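Local coordinates for prenyltransference for protein (Lavandula lanata, PDB 5HC8), which probably joins two molecules of dimethylallyl diphosphate head-to-middle into lavandulyl diphosphate, as a homodimeric, magnesium-dependent relative of the cis-prenyltransferases, at residues A17-G22 with T61-S66; G143-I148 with L200-L205; G196-S201 with F213-K218. All coordinates share one frame; numbering follows the deposited sequence.

Contact 1 of 3, residues A17-G22 with T61-S66; sequences AIIIDG and TIWALS. With MG (magnesium ion), chain B; ISY (3-methylbut-3-enylsulfanyl(phosphonooxy)phosphinic acid), chain F; PIS (trihydrogen thiodiphosphate), chain C; 61G (2-methylbuta-1,3-diene), chain D.
Ile18 and the backbone of Thr61 and Trp63 zip two neighbouring parallel strands together. Ile18 N gives its hydrogen to Thr61 O at 2.8 Å, and Ile18 O takes one from Trp63 N at 3.0 Å in a nearly straight bond (173° at the hydrogen). Ile19 and Trp63 send their side chains side by side to the same face of the sheet.

Trp63 is the side chain to follow. Its CG lies anti to the backbone N (chi1 -167°). CB passes near Ile18 O, and beyond it the indole turns a face against the prenyl tail of the ISY ligand. CG is nearest ISY C13, CD2 meets ISY C12, and CE2 and CZ2 meet ISY C14; CE3 comes within 3.4 Å of ISY C12, CZ3 within 3.3 Å of ISY C10, and CH2 ends near ISY C14. Ile19 CG1 touches CE3 obliquely, and NE1 bonds to Tyr142 O.

Ile20 leaves the strand with CG1 between its own backbone N and carbonyl carbon (chi1 65°). This branch meets Trp63 O at 3.3 Å, CD1 goes on toward 61G CAB, and CG2 crosses to Ile62 CG2. Trp63 O is buried here without a polar partner. One residue on, Asp21 OD1 binds magnesium at 2.1 Å, alongside PIS O2, ISY O7 and two waters, as the Asp at the end of this strand does in cis-prenyltransferases. OD2 forms a salt bridge with Arg193.

Strand 15-19 is flanked by strands 59-65 and 190-193, and 59-65 by 135-140. Helix 34-54 packs Ile48 and Trp45 against the face bearing Ile18 and Ile62, while Phe203 lies against the face bearing Ala17, Ile19 and Trp63.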
loop_
_atom_site.group_PDB
_atom_site.type_symbol
_atom_site.label_atom_id
_atom_site.label_comp_id
_atom_site.label_asym_id
_atom_site.label_seq_id
_atom_site.Cartn_x
_atom_site.Cartn_y
_atom_site.Cartn_z
ATOM N N ALA A 17 -8.384 6.554 8.094
ATOM C CA ALA A 17 -7.337 7.469 7.726
ATOM C C ALA A 17 -7.702 8.214 6.505
ATOM O O ALA A 17 -8.262 7.655 5.582
ATOM C CB ALA A 17 -5.981 6.748 7.497
ATOM N N ILE A 18 -7.286 9.471 6.460
ATOM C CA ILE A 18 -7.593 10.346 5.364
ATOM C C ILE A 18 -6.391 11.004 4.708
ATOM O O ILE A 18 -5.566 11.607 5.378
ATOM C CB ILE A 18 -8.523 11.505 5.828
ATOM C CG1 ILE A 18 -9.813 10.923 6.440
ATOM C CG2 ILE A 18 -8.869 12.393 4.658
ATOM C CD1 ILE A 18 -10.808 11.963 6.945
ATOM N N ILE A 19 -6.282 10.837 3.403
ATOM C CA ILE A 19 -5.312 11.578 2.581
ATOM C C ILE A 19 -5.958 12.801 1.965
ATOM O O ILE A 19 -6.812 12.698 1.097
ATOM C CB ILE A 19 -4.735 10.660 1.466
ATOM C CG1 ILE A 19 -4.010 9.464 2.073
ATOM C CG2 ILE A 19 -3.810 11.386 0.517
ATOM C CD1 ILE A 19 -3.478 8.489 1.047
ATOM N N ILE A 20 -5.515 13.986 2.395
ATOM C CA ILE A 20 -6.026 15.256 1.891
ATOM C C ILE A 20 -5.268 15.660 0.647
ATOM O O ILE A 20 -4.042 15.450 0.523
ATOM C CB ILE A 20 -6.001 16.380 3.019
ATOM C CG1 ILE A 20 -4.591 16.726 3.442
ATOM C CG2 ILE A 20 -6.771 15.912 4.276
ATOM C CD1 ILE A 20 -4.514 17.642 4.637
ATOM N N ASP A 21 -6.008 16.191 -0.317
ATOM C CA ASP A 21 -5.450 16.498 -1.608
ATOM C C ASP A 21 -6.399 17.416 -2.364
ATOM O O ASP A 21 -7.597 17.486 -2.027
ATOM C CB ASP A 21 -5.183 15.180 -2.369
ATOM C CG ASP A 21 -4.103 15.313 -3.461
ATOM O OD1 ASP A 21 -3.266 16.197 -3.251
ATOM O OD2 ASP A 21 -4.176 14.615 -4.511
ATOM N N GLY A 22 -5.916 18.036 -3.431
ATOM C CA GLY A 22 -6.786 18.762 -4.360
ATOM C C GLY A 22 -6.906 20.238 -3.989
ATOM O O GLY A 22 -7.726 20.953 -4.541
ATOM N N THR A 61 -7.030 9.216 11.674
ATOM C CA THR A 61 -5.729 9.798 11.255
ATOM C C THR A 61 -5.904 10.714 10.065
ATOM O O THR A 61 -6.531 10.317 9.074
ATOM C CB THR A 61 -4.758 8.678 10.899
ATOM O OG1 THR A 61 -4.461 7.897 12.055
ATOM C CG2 THR A 61 -3.449 9.281 10.385
ATOM N N ILE A 62 -5.405 11.950 10.161
ATOM C CA ILE A 62 -5.388 12.859 9.021
ATOM C C ILE A 62 -3.938 13.083 8.620
ATOM O O ILE A 62 -3.069 13.459 9.425
ATOM C CB ILE A 62 -6.052 14.213 9.309
ATOM C CG1 ILE A 62 -7.529 14.018 9.636
ATOM C CG2 ILE A 62 -5.819 15.186 8.167
ATOM C CD1 ILE A 62 -8.243 15.299 10.118
ATOM N N TRP A 63 -3.625 12.757 7.380
ATOM C CA TRP A 63 -2.249 12.975 6.865
ATOM C C TRP A 63 -2.129 14.348 6.291
ATOM O O TRP A 63 -2.873 14.693 5.364
ATOM C CB TRP A 63 -1.926 12.024 5.740
ATOM C CG TRP A 63 -0.480 11.939 5.332
ATOM C CD1 TRP A 63 0.662 12.104 6.106
ATOM C CD2 TRP A 63 -0.017 11.548 4.048
ATOM N NE1 TRP A 63 1.775 11.830 5.345
ATOM C CE2 TRP A 63 1.380 11.425 4.110
ATOM C CE3 TRP A 63 -0.661 11.176 2.872
ATOM C CZ2 TRP A 63 2.138 11.067 2.981
ATOM C CZ3 TRP A 63 0.094 10.860 1.800
ATOM C CH2 TRP A 63 1.458 10.756 1.876
ATOM N N ALA A 64 -1.205 15.152 6.834
ATOM C CA ALA A 64 -1.118 16.589 6.443
ATOM C C ALA A 64 0.186 16.935 5.699
ATOM O O ALA A 64 0.277 17.934 4.998
ATOM C CB ALA A 64 -1.232 17.469 7.660
ATOM N N LEU A 65 1.224 16.122 5.879
ATOM C CA LEU A 65 2.482 16.567 5.299
ATOM C C LEU A 65 3.380 15.364 5.176
ATOM O O LEU A 65 3.614 14.707 6.145
ATOM C CB LEU A 65 3.091 17.635 6.172
ATOM C CG LEU A 65 4.293 18.288 5.489
ATOM C CD1 LEU A 65 3.868 19.370 4.514
ATOM C CD2 LEU A 65 5.224 18.890 6.535
ATOM N N SER A 66 3.798 15.085 3.959
ATOM C CA SER A 66 4.784 14.068 3.636
ATOM C C SER A 66 6.213 14.606 3.562
ATOM O O SER A 66 6.402 15.828 3.434
ATOM C CB SER A 66 4.464 13.406 2.263
ATOM O OG SER A 66 4.776 14.257 1.172
HETATM MG MG MG B . -1.733 16.995 -4.484
HETATM P P1 ISY F . 1.057 13.341 -5.081
HETATM O O2 ISY F . 1.346 13.923 -3.557
HETATM P P3 ISY F . 0.520 14.982 -2.730
HETATM O O4 ISY F . -0.476 13.438 -5.451
HETATM O O5 ISY F . 1.602 11.902 -5.306
HETATM O O6 ISY F . 1.845 14.275 -5.990
HETATM O O7 ISY F . -0.060 16.019 -3.622
HETATM O O8 ISY F . 1.425 15.476 -1.509
HETATM S S9 ISY F . -1.158 13.878 -2.003
HETATM C C10 ISY F . -0.443 13.109 -0.569
HETATM C C11 ISY F . -1.145 13.845 0.543
HETATM C C12 ISY F . -0.393 14.408 1.716
HETATM C C13 ISY F . -1.144 15.093 2.763
HETATM C C14 ISY F . 1.089 14.462 1.737
HETATM P P1 PIS C . -3.109 19.741 -5.444
HETATM O O1 PIS C . -2.648 20.443 -4.074
HETATM P P2 PIS C . -2.344 19.803 -2.651
HETATM S S1 PIS C . -1.392 18.516 -3.043
HETATM O O2 PIS C . -3.277 18.211 -5.322
HETATM O O3 PIS C . -4.406 20.403 -5.907
HETATM O O4 PIS C . -3.682 19.390 -2.143
HETATM O O5 PIS C . -1.896 19.968 -6.400
HETATM O O6 PIS C . -1.568 20.940 -1.830
HETATM C CAC 61G D . 0.254 18.584 1.734
HETATM C CAE 61G D . -1.015 19.412 2.059
HETATM C CAB 61G D . -1.475 19.852 3.423
HETATM C CAD 61G D . -1.923 19.631 0.991
HETATM C CAA 61G D . -1.444 19.160 -0.260
HETATM O O HOH W 1 -2.040 15.471 -5.819
HETATM O O HOH W 2 -0.303 17.970 -5.900
#

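Contact 2 of 3, residues G143-I148 with L200-L205; sequences GGREDI and LSNFFL. With ISY (3-methylbut-3-enylsulfanyl(phosphonooxy)phosphinic acid), chain F.
Asn202 meets the first turn of helix 144-160 with three polar groups. Its backbone O accepts from Gly144 N at 2.8 Å, with the donor standing well above the carbonyl plane. Its side-chain OD1 accepts from Arg145 N at 2.9 Å, nearly straight (172° at the hydrogen) and on an in-plane lone pair. Its ND2 donates to Glu146 OE1, also at 2.9 Å, reaching the syn lone pair of the carboxylate from within the plane of the amide.

An Asn202 CG anti to the backbone N (chi1 -172°) carries the amide across to the helix, and the bend of the Glu146 chain at chi2 brings its carboxylate round to ND2. That nitrogen has a second acceptor in Gln68 OE1. Two N-H groups at the start of the helix, where the N-cap Gly143 has no side chain to offer, are thus satisfied from the loop by Asn202 of the type I' turn Leu200-Phe203.

Gly144 CA comes within 3.0 Å of Phe203 O, a CA-H...O contact. Water 3 donates to Gly144 O and accepts from Leu205 N, bridging the two backbones. Leu205 adds an apolar patch, its CD1 3.8 Å from Arg145 CG and its CB near Ile148 CD1. In the second subunit the Arg145 guanidinium pairs with Glu171, bonds to Trp206 O and makes a cation-pi contact with the Trp206 ring.

The chemistry implies direction as well as fit: with OD1 on a backbone N-H and ND2 on two side-chain oxygens, a flipped amide would put its oxygen against acceptors, so its orientation is set, one residue from the ligand-binding Ser201.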
loop_
_atom_site.group_PDB
_atom_site.type_symbol
_atom_site.label_atom_id
_atom_site.label_comp_id
_atom_site.label_asym_id
_atom_site.label_seq_id
_atom_site.Cartn_x
_atom_site.Cartn_y
_atom_site.Cartn_z
ATOM N N GLY A 143 6.184 9.687 6.338
ATOM C CA GLY A 143 6.166 8.912 5.105
ATOM C C GLY A 143 6.240 7.438 5.414
ATOM O O GLY A 143 6.878 7.051 6.397
ATOM N N GLY A 144 5.547 6.592 4.652
ATOM C CA GLY A 144 5.489 5.162 4.943
ATOM C C GLY A 144 6.817 4.413 4.798
ATOM O O GLY A 144 7.137 3.570 5.609
ATOM N N ARG A 145 7.583 4.718 3.741
ATOM C CA ARG A 145 8.925 4.166 3.561
ATOM C C ARG A 145 9.810 4.579 4.751
ATOM O O ARG A 145 10.480 3.739 5.300
ATOM C CB ARG A 145 9.594 4.717 2.286
ATOM C CG ARG A 145 9.078 4.161 0.998
ATOM C CD ARG A 145 9.604 2.814 0.727
ATOM N NE ARG A 145 9.269 2.225 -0.588
ATOM C CZ ARG A 145 9.914 2.358 -1.751
ATOM N NH1 ARG A 145 10.911 3.243 -1.903
ATOM N NH2 ARG A 145 9.498 1.667 -2.815
ATOM N N GLU A 146 9.740 5.833 5.119
ATOM C CA GLU A 146 10.577 6.356 6.198
ATOM C C GLU A 146 10.267 5.669 7.539
ATOM O O GLU A 146 11.170 5.324 8.313
ATOM C CB GLU A 146 10.377 7.817 6.385
ATOM C CG GLU A 146 10.991 8.713 5.376
ATOM C CD GLU A 146 10.277 8.716 4.015
ATOM O OE1 GLU A 146 9.195 8.102 3.817
ATOM O OE2 GLU A 146 10.806 9.414 3.126
ATOM N N ASP A 147 8.975 5.460 7.800
ATOM C CA ASP A 147 8.525 4.636 8.932
ATOM C C ASP A 147 9.141 3.247 8.973
ATOM O O ASP A 147 9.657 2.803 10.017
ATOM C CB ASP A 147 6.981 4.559 8.894
ATOM C CG ASP A 147 6.345 4.215 10.206
ATOM O OD1 ASP A 147 7.002 4.192 11.315
ATOM O OD2 ASP A 147 5.085 4.009 10.119
ATOM N N ILE A 148 9.047 2.477 7.888
ATOM C CA ILE A 148 9.598 1.223 7.814
ATOM C C ILE A 148 11.131 1.248 8.046
ATOM O O ILE A 148 11.691 0.381 8.761
ATOM C CB ILE A 148 9.254 0.545 6.524
ATOM C CG1 ILE A 148 7.715 0.285 6.471
ATOM C CG2 ILE A 148 10.041 -0.752 6.315
ATOM C CD1 ILE A 148 7.263 -0.089 5.069
ATOM N N LEU A 200 -1.037 6.028 -3.101
ATOM C CA LEU A 200 -0.724 6.245 -1.690
ATOM C C LEU A 200 0.188 7.413 -1.471
ATOM O O LEU A 200 0.188 7.993 -0.365
ATOM C CB LEU A 200 -0.110 4.955 -1.113
ATOM C CG LEU A 200 -1.011 3.713 -1.272
ATOM C CD1 LEU A 200 -0.214 2.495 -0.788
ATOM C CD2 LEU A 200 -2.298 3.848 -0.466
ATOM N N SER A 201 0.980 7.783 -2.485
ATOM C CA SER A 201 1.903 8.916 -2.313
ATOM C C SER A 201 2.814 8.875 -1.085
ATOM O O SER A 201 3.167 9.904 -0.508
ATOM C CB SER A 201 1.169 10.265 -2.361
ATOM O OG SER A 201 0.340 10.313 -3.504
ATOM N N ASN A 202 3.202 7.670 -0.702
ATOM C CA ASN A 202 4.134 7.391 0.374
ATOM C C ASN A 202 3.518 7.699 1.740
ATOM O O ASN A 202 4.192 8.106 2.716
ATOM C CB ASN A 202 5.543 7.987 0.122
ATOM C CG ASN A 202 6.537 7.535 1.146
ATOM O OD1 ASN A 202 6.575 6.370 1.519
ATOM N ND2 ASN A 202 7.309 8.468 1.663
ATOM N N PHE A 203 2.192 7.488 1.824
ATOM C CA PHE A 203 1.564 7.347 3.142
ATOM C C PHE A 203 1.926 5.990 3.762
ATOM O O PHE A 203 2.931 5.330 3.394
ATOM C CB PHE A 203 0.040 7.599 3.007
ATOM C CG PHE A 203 -0.736 7.788 4.300
ATOM C CD1 PHE A 203 -0.249 8.498 5.412
ATOM C CD2 PHE A 203 -2.054 7.332 4.347
ATOM C CE1 PHE A 203 -0.971 8.644 6.562
ATOM C CE2 PHE A 203 -2.824 7.492 5.517
ATOM C CZ PHE A 203 -2.297 8.185 6.620
ATOM N N PHE A 204 1.128 5.548 4.748
ATOM C CA PHE A 204 1.287 4.202 5.245
ATOM C C PHE A 204 1.495 3.178 4.158
ATOM O O PHE A 204 0.805 3.151 3.109
ATOM C CB PHE A 204 -0.005 3.727 6.022
ATOM C CG PHE A 204 -0.361 4.476 7.274
ATOM C CD1 PHE A 204 0.576 4.909 8.183
ATOM C CD2 PHE A 204 -1.708 4.703 7.584
ATOM C CE1 PHE A 204 0.205 5.601 9.305
ATOM C CE2 PHE A 204 -2.101 5.381 8.759
ATOM C CZ PHE A 204 -1.136 5.821 9.650
ATOM N N LEU A 205 2.371 2.221 4.432
ATOM C CA LEU A 205 2.593 1.107 3.551
ATOM C C LEU A 205 2.425 -0.158 4.388
ATOM O O LEU A 205 1.541 -0.933 4.107
ATOM C CB LEU A 205 4.012 1.162 2.905
ATOM C CG LEU A 205 4.214 2.419 2.016
ATOM C CD1 LEU A 205 5.682 2.433 1.535
ATOM C CD2 LEU A 205 3.301 2.459 0.850
HETATM P P1 ISY F . 1.057 13.341 -5.081
HETATM O O2 ISY F . 1.346 13.923 -3.557
HETATM P P3 ISY F . 0.520 14.982 -2.730
HETATM O O4 ISY F . -0.476 13.438 -5.451
HETATM O O5 ISY F . 1.602 11.902 -5.306
HETATM O O6 ISY F . 1.845 14.275 -5.990
HETATM O O7 ISY F . -0.060 16.019 -3.622
HETATM O O8 ISY F . 1.425 15.476 -1.509
HETATM S S9 ISY F . -1.158 13.878 -2.003
HETATM C C10 ISY F . -0.443 13.109 -0.569
HETATM C C11 ISY F . -1.145 13.845 0.543
HETATM C C12 ISY F . -0.393 14.408 1.716
HETATM C C13 ISY F . -1.144 15.093 2.763
HETATM C C14 ISY F . 1.089 14.462 1.737
HETATM O O HOH W 3 4.681 2.083 6.507
#

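Contact 3 of 3, residues G196-S201 with F213-K218; sequences GEQRLS and FYFTPK. With ISY (3-methylbut-3-enylsulfanyl(phosphonooxy)phosphinic acid), chain F.
Gln198 lays its CG over the ring face of Phe215, 4.0 Å from the ring centroid and 15° off the normal, a CH-pi contact. With CG anti to the carbonyl carbon and beside the backbone N (chi1 -67°), Gln198 sets that methylene above the ring, and the chain, extended beyond CG, carries the amide on past it, crossing Phe215 at about a right angle. The backbone runs close by the same ring, Glu197 O coming obliquely to 3.4 Å from Phe215 CD1. At the inner end, Leu200 CD2 touches Phe213 CZ; at the outer end, Gly196 lies beside Thr216 and Pro217.

The CB of Arg199 points away from the strand, and its chain reaches the ligand. Its CG sits between its own backbone N and carbonyl carbon (chi1 57°), and from there the chain runs straight out to NE. NH2 bonds to ISY O4 at 2.8 Å and NE to ISY O5 at 3.0 Å, so two N-H groups grip the outer phosphate. Ser201 OG donates to the same O5 at 2.7 Å. Glu197 CB lies over the centre of the guanidinium, and its OE2 makes a salt bridge to NH1, which is also paired with Glu212 of the second subunit. Glu197 OE1 turns to Lys25.

Strand 212-215 is the outermost on its side of the sheet within this chain, next to 190-193, whose Leu191 packs on Leu200 and Phe213. Helix 225-237 lies against Tyr214, and the second subunit reaches the loop through Arg238 and Tyr239.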
loop_
_atom_site.group_PDB
_atom_site.type_symbol
_atom_site.label_atom_id
_atom_site.label_comp_id
_atom_site.label_asym_id
_atom_site.label_seq_id
_atom_site.Cartn_x
_atom_site.Cartn_y
_atom_site.Cartn_z
ATOM N N GLY A 196 -9.346 12.472 -6.277
ATOM C CA GLY A 196 -9.516 11.687 -7.486
ATOM C C GLY A 196 -8.291 10.815 -7.826
ATOM O O GLY A 196 -8.422 9.945 -8.674
ATOM N N GLU A 197 -7.108 11.083 -7.245
ATOM C CA GLU A 197 -5.902 10.288 -7.556
ATOM C C GLU A 197 -6.018 8.962 -6.827
ATOM O O GLU A 197 -6.515 8.907 -5.661
ATOM C CB GLU A 197 -4.587 10.979 -7.207
ATOM C CG GLU A 197 -4.475 12.416 -7.740
ATOM C CD GLU A 197 -4.373 12.520 -9.260
ATOM O OE1 GLU A 197 -4.577 13.653 -9.747
ATOM O OE2 GLU A 197 -4.122 11.536 -9.985
ATOM N N GLN A 198 -5.499 7.911 -7.465
ATOM C CA GLN A 198 -5.567 6.567 -6.927
ATOM C C GLN A 198 -4.131 6.040 -6.707
ATOM O O GLN A 198 -3.566 5.371 -7.563
ATOM C CB GLN A 198 -6.360 5.686 -7.894
ATOM C CG GLN A 198 -7.822 6.085 -7.978
ATOM C CD GLN A 198 -8.488 5.379 -9.165
ATOM O OE1 GLN A 198 -8.392 5.814 -10.353
ATOM N NE2 GLN A 198 -9.025 4.291 -8.903
ATOM N N ARG A 199 -3.592 6.406 -5.550
ATOM C CA ARG A 199 -2.209 6.108 -5.192
ATOM C C ARG A 199 -2.073 6.547 -3.723
ATOM O O ARG A 199 -2.899 7.297 -3.211
ATOM C CB ARG A 199 -1.170 6.823 -6.090
ATOM C CG ARG A 199 -1.285 8.333 -6.142
ATOM C CD ARG A 199 -0.122 8.974 -6.874
ATOM N NE ARG A 199 -0.320 10.436 -7.014
ATOM C CZ ARG A 199 -0.816 11.065 -8.069
ATOM N NH1 ARG A 199 -1.150 10.416 -9.168
ATOM N NH2 ARG A 199 -0.953 12.399 -8.010
ATOM N N LEU A 200 -1.037 6.028 -3.101
ATOM C CA LEU A 200 -0.724 6.245 -1.690
ATOM C C LEU A 200 0.188 7.413 -1.471
ATOM O O LEU A 200 0.188 7.993 -0.365
ATOM C CB LEU A 200 -0.110 4.955 -1.113
ATOM C CG LEU A 200 -1.011 3.713 -1.272
ATOM C CD1 LEU A 200 -0.214 2.495 -0.788
ATOM C CD2 LEU A 200 -2.298 3.848 -0.466
ATOM N N SER A 201 0.980 7.783 -2.485
ATOM C CA SER A 201 1.903 8.916 -2.313
ATOM C C SER A 201 2.814 8.875 -1.085
ATOM O O SER A 201 3.167 9.904 -0.508
ATOM C CB SER A 201 1.169 10.265 -2.361
ATOM O OG SER A 201 0.340 10.313 -3.504
ATOM N N PHE A 213 -9.883 0.741 0.511
ATOM C CA PHE A 213 -9.633 2.048 -0.069
ATOM C C PHE A 213 -10.923 2.662 -0.640
ATOM O O PHE A 213 -11.730 1.977 -1.287
ATOM C CB PHE A 213 -8.639 1.929 -1.214
ATOM C CG PHE A 213 -7.286 1.370 -0.837
ATOM C CD1 PHE A 213 -6.795 1.436 0.438
ATOM C CD2 PHE A 213 -6.531 0.780 -1.772
ATOM C CE1 PHE A 213 -5.512 0.968 0.734
ATOM C CE2 PHE A 213 -5.261 0.295 -1.499
ATOM C CZ PHE A 213 -4.727 0.416 -0.253
ATOM N N TYR A 214 -11.110 3.939 -0.364
ATOM C CA TYR A 214 -12.159 4.726 -0.906
ATOM C C TYR A 214 -11.620 6.005 -1.519
ATOM O O TYR A 214 -10.980 6.810 -0.861
ATOM C CB TYR A 214 -13.114 5.046 0.209
ATOM C CG TYR A 214 -14.300 5.936 -0.181
ATOM C CD1 TYR A 214 -15.440 5.409 -0.748
ATOM C CD2 TYR A 214 -14.244 7.326 0.004
ATOM C CE1 TYR A 214 -16.511 6.217 -1.094
ATOM C CE2 TYR A 214 -15.280 8.142 -0.352
ATOM C CZ TYR A 214 -16.417 7.602 -0.858
ATOM O OH TYR A 214 -17.451 8.444 -1.129
ATOM N N PHE A 215 -11.857 6.172 -2.811
ATOM C CA PHE A 215 -11.357 7.311 -3.554
ATOM C C PHE A 215 -12.541 8.159 -4.001
ATOM O O PHE A 215 -13.471 7.615 -4.566
ATOM C CB PHE A 215 -10.607 6.811 -4.765
ATOM C CG PHE A 215 -9.449 5.921 -4.442
ATOM C CD1 PHE A 215 -8.262 6.431 -4.026
ATOM C CD2 PHE A 215 -9.557 4.512 -4.592
ATOM C CE1 PHE A 215 -7.195 5.600 -3.707
ATOM C CE2 PHE A 215 -8.463 3.710 -4.286
ATOM C CZ PHE A 215 -7.304 4.247 -3.828
ATOM N N THR A 216 -12.535 9.454 -3.691
ATOM C CA THR A 216 -13.587 10.350 -4.092
ATOM C C THR A 216 -12.956 11.409 -4.966
ATOM O O THR A 216 -11.915 11.916 -4.573
ATOM C CB THR A 216 -13.995 11.412 -3.087
ATOM O OG1 THR A 216 -13.635 11.129 -1.743
ATOM C CG2 THR A 216 -15.272 11.805 -3.324
ATOM N N PRO A 217 -13.607 11.794 -6.078
ATOM C CA PRO A 217 -13.139 12.981 -6.854
ATOM C C PRO A 217 -13.257 14.325 -6.144
ATOM O O PRO A 217 -12.600 15.266 -6.554
ATOM C CB PRO A 217 -13.971 12.927 -8.127
ATOM C CG PRO A 217 -15.239 12.325 -7.651
ATOM C CD PRO A 217 -14.778 11.184 -6.727
ATOM N N LYS A 218 -13.957 14.402 -5.010
ATOM C CA LYS A 218 -14.094 15.649 -4.283
ATOM C C LYS A 218 -12.790 16.234 -3.842
ATOM O O LYS A 218 -12.012 15.552 -3.251
ATOM C CB LYS A 218 -14.960 15.491 -3.028
ATOM C CG LYS A 218 -16.432 15.509 -3.317
ATOM C CD LYS A 218 -17.103 16.639 -2.543
ATOM C CE LYS A 218 -18.570 16.613 -2.832
ATOM N NZ LYS A 218 -19.272 16.979 -1.575
HETATM P P1 ISY F . 1.057 13.341 -5.081
HETATM O O2 ISY F . 1.346 13.923 -3.557
HETATM P P3 ISY F . 0.520 14.982 -2.730
HETATM O O4 ISY F . -0.476 13.438 -5.451
HETATM O O5 ISY F . 1.602 11.902 -5.306
HETATM O O6 ISY F . 1.845 14.275 -5.990
HETATM O O7 ISY F . -0.060 16.019 -3.622
HETATM O O8 ISY F . 1.425 15.476 -1.509
HETATM S S9 ISY F . -1.158 13.878 -2.003
HETATM C C10 ISY F . -0.443 13.109 -0.569
HETATM C C11 ISY F . -1.145 13.845 0.543
HETATM C C12 ISY F . -0.393 14.408 1.716
HETATM C C13 ISY F . -1.144 15.093 2.763
HETATM C C14 ISY F . 1.089 14.462 1.737
#

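Overall arrangement
The three contacts converge on one ISY molecule. Contact 1 supplies the sheet floor, the magnesium-binding aspartate and the tryptophan face against the prenyl tail; contacts 2 and 3 share Leu200 and Ser201 and fix the loop that holds the outer phosphate. Centres of contacts 1 and 2 lie about 12 Å apart, those of 1 and 3 about 11 Å, and those of 2 and 3 about 16 Å. Trp63 joins the first to the others: its CH2 is 3.1 Å from Ser201 O, and its CD2 is 3.3 Å from CD1 of the stacked Phe203. Contacts 2 and 3 also touch the second subunit, whose Gly243 N bonds to ISY, so the pocket is completed by the dimer.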